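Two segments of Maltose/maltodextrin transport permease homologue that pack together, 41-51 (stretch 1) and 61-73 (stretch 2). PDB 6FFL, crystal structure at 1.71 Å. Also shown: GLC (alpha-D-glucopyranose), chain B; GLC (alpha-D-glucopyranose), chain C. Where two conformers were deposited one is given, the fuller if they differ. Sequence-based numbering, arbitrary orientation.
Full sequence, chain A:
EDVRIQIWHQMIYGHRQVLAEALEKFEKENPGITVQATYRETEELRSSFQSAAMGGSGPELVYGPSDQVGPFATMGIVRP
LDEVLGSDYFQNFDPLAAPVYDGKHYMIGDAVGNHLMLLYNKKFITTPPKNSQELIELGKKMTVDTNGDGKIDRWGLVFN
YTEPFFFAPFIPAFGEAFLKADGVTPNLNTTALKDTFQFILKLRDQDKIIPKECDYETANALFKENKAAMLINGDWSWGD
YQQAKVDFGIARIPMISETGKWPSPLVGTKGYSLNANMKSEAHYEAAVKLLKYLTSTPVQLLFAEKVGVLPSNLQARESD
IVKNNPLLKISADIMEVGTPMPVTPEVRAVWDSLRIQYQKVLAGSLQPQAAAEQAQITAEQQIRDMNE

Stretch 1 41-51: ETEELRSSFQS
Stretch 2 (61-73) LVYGPSDQVGPFA

No direct hydrogen bond joins these two stretches; one water bridges them, donating to T42 O (2.9 Å) and to Q68 OE1 (2.7 Å). The chain B glucose bridges them too: its O4 donates to E43 OE1 (2.8 Å), its O3 and O2 to D67 OD1 and OD2 (2.7 Å each). The direct contacts are largely apolar, and the two stretches bury 475 Å², both sides summed.

Stretch 1 is helical from T42 to S51, and the E41 side chain caps it, E43 N donating to E41 OE2 at 2.9 Å. Stretch 2 runs as a strand through P65, turns through a 3-10 segment at 66-68, and enters a second helix. The strand direction makes 136° with the first helix, nearer antiparallel; the second helix runs nearly parallel to it (10°). CA neighbours are T42-G64, R46-Q68, F49-V62 and Q50-F72, at 6.9 to 7.6 Å.

L45 (t, p) and F49 (t, chi2 79°), one turn apart, both point toward stretch 2. L45's branched end reaches two partners: CD1 meets V62 CG2 at 3.9 Å, while CD2 lies 3.0 Å from Y63 O, a tight approach. G64 (phi/psi -176/-172) suits this spot: an ideal CB would clash with Q68 OE1 (2.6 Å) and crowd L45 CD2 (3.2 Å). Flat F49 offers a face to V62 (p), whose CG1 lies 3.9 Å from the centroid. F72 (m, chi2 1°) meets that ring obliquely, planes at 43°, centroids 4.9 Å apart.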

# COMPACT_ATOMS: atom_id res chain seq x y z
N GLU A 41 -2.78 3.35 -12.01
CA GLU A 41 -2.84 2.38 -10.92
C GLU A 41 -1.45 1.83 -10.67
O GLU A 41 -0.63 1.72 -11.58
CB GLU A 41 -3.82 1.25 -11.26
CG GLU A 41 -4.22 0.41 -10.04
CD GLU A 41 -3.22 -0.69 -9.69
OE1 GLU A 41 -3.19 -1.11 -8.50
OE2 GLU A 41 -2.48 -1.14 -10.60
N THR A 42 -1.18 1.49 -9.40
CA THR A 42 0.15 1.13 -8.91
C THR A 42 0.96 0.23 -9.85
O THR A 42 2.11 0.54 -10.18
CB THR A 42 0.02 0.46 -7.54
OG1 THR A 42 -0.39 1.44 -6.58
CG2 THR A 42 1.34 -0.17 -7.09
N GLU A 43 0.37 -0.89 -10.29
CA GLU A 43 1.09 -1.80 -11.19
C GLU A 43 1.42 -1.12 -12.51
O GLU A 43 2.54 -1.21 -13.01
CB GLU A 43 0.28 -3.07 -11.41
CG GLU A 43 -0.20 -3.70 -10.12
CD GLU A 43 0.95 -4.08 -9.21
OE1 GLU A 43 0.90 -3.74 -8.01
OE2 GLU A 43 1.91 -4.72 -9.70
N GLU A 44 0.43 -0.46 -13.12
CA GLU A 44 0.66 0.19 -14.41
C GLU A 44 1.60 1.38 -14.28
O GLU A 44 2.34 1.68 -15.23
CB GLU A 44 -0.68 0.62 -15.01
CG GLU A 44 -0.57 1.34 -16.35
CD GLU A 44 -1.91 1.88 -16.83
OE1 GLU A 44 -2.96 1.40 -16.34
OE2 GLU A 44 -1.92 2.78 -17.70
N LEU A 45 1.57 2.08 -13.15
CA LEU A 45 2.52 3.16 -12.94
C LEU A 45 3.96 2.65 -12.99
O LEU A 45 4.82 3.24 -13.66
CB LEU A 45 2.25 3.85 -11.60
CG LEU A 45 3.28 4.92 -11.24
CD1 LEU A 45 3.08 6.19 -12.06
CD2 LEU A 45 3.21 5.22 -9.78
N ARG A 46 4.22 1.54 -12.30
CA ARG A 46 5.56 0.96 -12.34
C ARG A 46 5.96 0.59 -13.76
O ARG A 46 7.03 0.98 -14.23
CB ARG A 46 5.65 -0.27 -11.42
CG ARG A 46 7.02 -0.96 -11.46
CD ARG A 46 6.99 -2.28 -10.72
NE ARG A 46 6.15 -3.26 -11.39
CZ ARG A 46 4.94 -3.63 -10.98
NH1 ARG A 46 4.41 -3.09 -9.88
NH2 ARG A 46 4.26 -4.55 -11.66
N SER A 47 5.12 -0.18 -14.45
CA SER A 47 5.52 -0.68 -15.76
C SER A 47 5.59 0.44 -16.79
O SER A 47 6.49 0.45 -17.64
CB SER A 47 4.58 -1.80 -16.20
OG SER A 47 3.28 -1.31 -16.45
N SER A 48 4.68 1.41 -16.72
CA SER A 48 4.69 2.49 -17.71
C SER A 48 5.84 3.47 -17.46
O SER A 48 6.45 3.96 -18.42
CB SER A 48 3.32 3.20 -17.74
OG SER A 48 3.14 4.09 -16.64
N PHE A 49 6.18 3.74 -16.20
CA PHE A 49 7.36 4.57 -15.95
C PHE A 49 8.62 3.87 -16.43
O PHE A 49 9.49 4.49 -17.07
CB PHE A 49 7.49 4.93 -14.47
CG PHE A 49 8.66 5.86 -14.21
CD1 PHE A 49 8.55 7.21 -14.48
CD2 PHE A 49 9.87 5.36 -13.76
CE1 PHE A 49 9.64 8.06 -14.30
CE2 PHE A 49 10.96 6.20 -13.57
CZ PHE A 49 10.84 7.55 -13.84
N GLN A 50 8.74 2.56 -16.16
CA GLN A 50 9.92 1.84 -16.62
C GLN A 50 10.04 1.90 -18.14
O GLN A 50 11.11 2.19 -18.68
CB GLN A 50 9.86 0.38 -16.14
CG GLN A 50 9.98 0.23 -14.63
CD GLN A 50 9.97 -1.21 -14.16
OE1 GLN A 50 10.54 -1.54 -13.12
NE2 GLN A 50 9.31 -2.08 -14.92
N SER A 51 8.93 1.65 -18.84
CA SER A 51 8.95 1.65 -20.30
C SER A 51 9.27 3.04 -20.85
O SER A 51 10.10 3.18 -21.75
CB SER A 51 7.61 1.16 -20.84
OG SER A 51 7.53 1.35 -22.24
N LEU A 61 8.75 13.69 -12.41
CA LEU A 61 8.50 13.14 -11.09
C LEU A 61 7.59 11.93 -11.20
O LEU A 61 6.62 11.94 -11.96
CB LEU A 61 7.85 14.18 -10.17
CG LEU A 61 8.81 15.17 -9.50
CD1 LEU A 61 8.06 16.38 -8.99
CD2 LEU A 61 9.56 14.48 -8.36
N VAL A 62 7.89 10.89 -10.42
CA VAL A 62 7.05 9.70 -10.31
C VAL A 62 6.82 9.42 -8.83
O VAL A 62 7.74 9.57 -8.02
CB VAL A 62 7.65 8.48 -11.05
CG1 VAL A 62 9.03 8.11 -10.50
CG2 VAL A 62 6.69 7.30 -11.01
N TYR A 63 5.58 9.06 -8.47
CA TYR A 63 5.19 8.90 -7.07
C TYR A 63 4.53 7.54 -6.89
O TYR A 63 3.54 7.25 -7.56
CB TYR A 63 4.21 10.00 -6.66
CG TYR A 63 3.67 9.88 -5.24
CD1 TYR A 63 2.54 9.10 -4.95
CD2 TYR A 63 4.27 10.59 -4.20
CE1 TYR A 63 2.04 9.01 -3.64
CE2 TYR A 63 3.78 10.52 -2.90
CZ TYR A 63 2.67 9.73 -2.63
OH TYR A 63 2.19 9.66 -1.33
N GLY A 64 5.05 6.75 -5.96
CA GLY A 64 4.43 5.46 -5.65
C GLY A 64 5.10 4.76 -4.49
O GLY A 64 6.00 5.30 -3.84
N PRO A 65 4.72 3.50 -4.26
CA PRO A 65 5.18 2.79 -3.05
C PRO A 65 6.68 2.60 -3.04
O PRO A 65 7.33 2.52 -4.08
CB PRO A 65 4.46 1.44 -3.13
CG PRO A 65 3.40 1.59 -4.18
CD PRO A 65 3.83 2.68 -5.10
N SER A 66 7.23 2.50 -1.83
CA SER A 66 8.68 2.51 -1.70
C SER A 66 9.37 1.31 -2.33
O SER A 66 10.55 1.43 -2.67
CB SER A 66 9.08 2.63 -0.23
OG SER A 66 8.42 1.66 0.53
N ASP A 67 8.68 0.17 -2.53
CA ASP A 67 9.41 -0.92 -3.16
C ASP A 67 9.70 -0.66 -4.63
O ASP A 67 10.46 -1.42 -5.24
CB ASP A 67 8.70 -2.28 -2.96
CG ASP A 67 7.28 -2.31 -3.51
OD1 ASP A 67 6.88 -3.37 -4.05
OD2 ASP A 67 6.55 -1.31 -3.35
N GLN A 68 9.17 0.41 -5.22
CA GLN A 68 9.59 0.62 -6.60
C GLN A 68 11.02 1.18 -6.69
O GLN A 68 11.58 1.23 -7.79
CB GLN A 68 8.57 1.49 -7.36
CG GLN A 68 8.44 2.90 -6.93
CD GLN A 68 7.19 3.57 -7.50
OE1 GLN A 68 6.22 2.91 -7.89
NE2 GLN A 68 7.22 4.88 -7.57
N VAL A 69 11.64 1.49 -5.55
CA VAL A 69 13.02 2.00 -5.55
C VAL A 69 13.98 1.00 -6.19
O VAL A 69 14.81 1.36 -7.03
CB VAL A 69 13.45 2.37 -4.12
CG1 VAL A 69 14.97 2.45 -4.03
CG2 VAL A 69 12.82 3.68 -3.69
N GLY A 70 13.91 -0.26 -5.76
CA GLY A 70 14.82 -1.29 -6.23
C GLY A 70 14.88 -1.40 -7.74
O GLY A 70 15.94 -1.26 -8.35
N PRO A 71 13.73 -1.66 -8.37
CA PRO A 71 13.71 -1.75 -9.83
C PRO A 71 14.10 -0.44 -10.51
O PRO A 71 14.89 -0.46 -11.46
CB PRO A 71 12.26 -2.13 -10.15
CG PRO A 71 11.78 -2.82 -8.90
CD PRO A 71 12.44 -2.08 -7.77
N PHE A 72 13.58 0.69 -10.03
CA PHE A 72 13.89 1.96 -10.67
C PHE A 72 15.37 2.27 -10.57
O PHE A 72 16.00 2.71 -11.54
CB PHE A 72 13.09 3.10 -10.04
CG PHE A 72 11.62 3.12 -10.39
CD1 PHE A 72 11.05 2.14 -11.19
CD2 PHE A 72 10.80 4.14 -9.90
CE1 PHE A 72 9.68 2.17 -11.50
CE2 PHE A 72 9.44 4.19 -10.19
CZ PHE A 72 8.87 3.19 -11.00
N ALA A 73 15.95 2.05 -9.38
CA ALA A 73 17.36 2.39 -9.20
C ALA A 73 18.27 1.46 -9.98
O ALA A 73 19.22 1.91 -10.65
CB ALA A 73 17.72 2.37 -7.71
C1 GLC B . 2.16 -3.34 -3.16
C2 GLC B . 3.53 -3.02 -3.76
C3 GLC B . 3.53 -3.37 -5.25
C4 GLC B . 3.15 -4.83 -5.43
C5 GLC B . 1.80 -5.11 -4.77
C6 GLC B . 1.52 -6.61 -4.77
O2 GLC B . 3.87 -1.63 -3.56
O3 GLC B . 4.85 -3.16 -5.81
O4 GLC B . 3.08 -5.12 -6.84
O5 GLC B . 1.87 -4.72 -3.39
O6 GLC B . 0.15 -6.90 -4.39
C1 GLC C . -1.79 -0.03 -2.25
C2 GLC C . -0.38 0.15 -1.73
C3 GLC C . 0.68 -0.48 -2.62
C4 GLC C . 0.28 -1.93 -2.87
C5 GLC C . -1.12 -1.97 -3.48
C6 GLC C . -1.57 -3.42 -3.74
O2 GLC C . -0.14 1.57 -1.59
O3 GLC C . 1.95 -0.43 -1.95
O4 GLC C . 1.18 -2.53 -3.78
O5 GLC C . -2.03 -1.41 -2.54
O6 GLC C . -2.71 -3.42 -4.63
O HOH W 1 4.26 1.14 -8.31